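Local coordinates for protein sensor kinase CusS (Escherichia coli, PDB 5KU5) that senses copper and silver ions through its periplasmic domain and, as a histidine kinase, activates the response regulator CusR by phosphorylation, at residues P28-Q32 against A33-M37. Numbering follows the deposited sequence.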
loop_
_atom_site.group_PDB
_atom_site.type_symbol
_atom_site.label_atom_id
_atom_site.label_comp_id
_atom_site.label_asym_id
_atom_site.label_seq_id
_atom_site.Cartn_x
_atom_site.Cartn_y
_atom_site.Cartn_z
ATOM N N PRO A 28 -3.823 -20.569 -11.063
ATOM C CA PRO A 28 -4.046 -21.874 -11.716
ATOM C C PRO A 28 -5.443 -22.106 -12.312
ATOM O O PRO A 28 -5.564 -22.776 -13.338
ATOM C CB PRO A 28 -3.780 -22.877 -10.584
ATOM C CG PRO A 28 -4.092 -22.127 -9.341
ATOM C CD PRO A 28 -3.646 -20.720 -9.606
ATOM N N ASP A 29 -6.475 -21.561 -11.674
ATOM C CA ASP A 29 -7.871 -21.775 -12.099
ATOM C C ASP A 29 -8.361 -20.929 -13.295
ATOM O O ASP A 29 -9.497 -21.115 -13.744
ATOM C CB ASP A 29 -8.819 -21.539 -10.907
ATOM C CG ASP A 29 -8.508 -22.431 -9.706
ATOM O OD1 ASP A 29 -7.896 -23.508 -9.881
ATOM O OD2 ASP A 29 -8.889 -22.049 -8.577
ATOM N N GLU A 30 -7.524 -20.032 -13.823
ATOM C CA GLU A 30 -7.978 -19.003 -14.765
ATOM C C GLU A 30 -7.272 -19.051 -16.117
ATOM O O GLU A 30 -6.137 -19.515 -16.221
ATOM C CB GLU A 30 -7.758 -17.623 -14.144
ATOM C CG GLU A 30 -8.458 -17.425 -12.804
ATOM C CD GLU A 30 -8.233 -16.048 -12.210
ATOM O OE1 GLU A 30 -7.381 -15.297 -12.724
ATOM O OE2 GLU A 30 -8.915 -15.713 -11.224
ATOM N N THR A 31 -7.959 -18.552 -17.144
ATOM C CA THR A 31 -7.374 -18.341 -18.473
ATOM C C THR A 31 -6.417 -17.150 -18.451
ATOM O O THR A 31 -6.438 -16.341 -17.519
ATOM C CB THR A 31 -8.459 -18.038 -19.533
ATOM O OG1 THR A 31 -9.236 -16.905 -19.118
ATOM C CG2 THR A 31 -9.382 -19.237 -19.742
ATOM N N GLN A 32 -5.596 -17.039 -19.494
ATOM C CA GLN A 32 -4.701 -15.889 -19.659
ATOM C C GLN A 32 -5.455 -14.567 -19.830
ATOM O O GLN A 32 -4.972 -13.522 -19.389
ATOM C CB GLN A 32 -3.747 -16.104 -20.835
ATOM C CG GLN A 32 -2.709 -17.182 -20.566
ATOM C CD GLN A 32 -1.645 -17.288 -21.646
ATOM O OE1 GLN A 32 -1.460 -16.381 -22.461
ATOM N NE2 GLN A 32 -0.929 -18.405 -21.648
ATOM N N ALA A 33 -6.627 -14.617 -20.466
ATOM C CA ALA A 33 -7.495 -13.444 -20.607
ATOM C C ALA A 33 -8.056 -13.005 -19.259
ATOM O O ALA A 33 -8.026 -11.821 -18.929
ATOM C CB ALA A 33 -8.631 -13.731 -21.580
ATOM N N ARG A 34 -8.565 -13.965 -18.488
ATOM C CA ARG A 34 -9.091 -13.698 -17.140
ATOM C C ARG A 34 -8.018 -13.154 -16.185
ATOM O O ARG A 34 -8.297 -12.252 -15.390
ATOM C CB ARG A 34 -9.748 -14.963 -16.562
ATOM C CG ARG A 34 -10.165 -14.893 -15.094
ATOM C CD ARG A 34 -11.097 -13.733 -14.778
ATOM N NE ARG A 34 -11.399 -13.672 -13.345
ATOM C CZ ARG A 34 -12.510 -14.121 -12.750
ATOM N NH1 ARG A 34 -13.502 -14.689 -13.437
ATOM N NH2 ARG A 34 -12.634 -13.989 -11.432
ATOM N N ARG A 35 -6.807 -13.707 -16.263
ATOM C CA ARG A 35 -5.672 -13.226 -15.464
ATOM C C ARG A 35 -5.314 -11.772 -15.774
ATOM O O ARG A 35 -5.113 -10.978 -14.860
ATOM C CB ARG A 35 -4.436 -14.096 -15.682
ATOM C CG ARG A 35 -4.511 -15.477 -15.055
ATOM C CD ARG A 35 -3.432 -16.369 -15.643
ATOM N NE ARG A 35 -3.536 -17.759 -15.204
ATOM C CZ ARG A 35 -2.916 -18.792 -15.780
ATOM N NH1 ARG A 35 -2.121 -18.631 -16.841
ATOM N NH2 ARG A 35 -3.095 -20.012 -15.287
ATOM N N LEU A 36 -5.225 -11.444 -17.062
ATOM C CA LEU A 36 -4.951 -10.068 -17.509
ATOM C C LEU A 36 -6.066 -9.088 -17.130
ATOM O O LEU A 36 -5.795 -7.929 -16.811
ATOM C CB LEU A 36 -4.719 -10.021 -19.025
ATOM C CG LEU A 36 -3.392 -10.592 -19.531
ATOM C CD1 LEU A 36 -3.436 -10.758 -21.043
ATOM C CD2 LEU A 36 -2.220 -9.706 -19.124
ATOM N N MET A 37 -7.310 -9.557 -17.181
ATOM C CA MET A 37 -8.461 -8.770 -16.733
ATOM C C MET A 37 -8.355 -8.470 -15.236
ATOM O O MET A 37 -8.595 -7.340 -14.806
ATOM C CB MET A 37 -9.764 -9.518 -17.034
ATOM C CG MET A 37 -11.024 -8.683 -16.884
ATOM S SD MET A 37 -12.494 -9.532 -17.499
ATOM C CE MET A 37 -12.104 -9.676 -19.244
#
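T31 is the N-cap residue of helix 32-44. Its OG1 accepts from R34 N at 3.1 Å, with an N-H...O angle of 159°. A chi1 of 56° turns OG1 toward the first turn of the helix. The backbone then takes over: R35 N donates to T31 O at 2.9 Å, and L36 N donates to Q32 O at 3.1 Å. The contact lies at the surface of the periplasmic sensor domain, a PDC fold, where the loop after helix 2-25 enters helix 32-44.

The tight part of the contact lies along R35 and the chain of E30. R35 CG sits 3.2 Å from T31 O, and the extended chain runs back along the loop. The guanidinium lies with one face over E30 O, and NH2 is 3.2 Å from that oxygen. The angle is poor for a hydrogen bond. NH2 bonds instead to H27 O, earlier in the same loop. P28 CA lies at the guanidinium edge. On the fold side, R35 touches P120 of strand 111-122. E30 points to the helix, and its CB and CG each lie 3.8 Å from R34 CG.

The solvent side belongs to the exposed guanidinium of R34. The chain bends at chi2 and brings it near the E30 carboxylate, with the two planes 45° apart. E30 OE2 and R34 NE make only a long salt bridge of 3.9 Å. OE2 stands off the guanidinium plane, so the pair lacks a directed N-H bond.

Direct bonds thus fix the cap and join R35 to the early part of the loop, at H27. The chains of E30 and R34 pack together, but their charged ends are held by charge alone, an attraction that solvent would probably weaken.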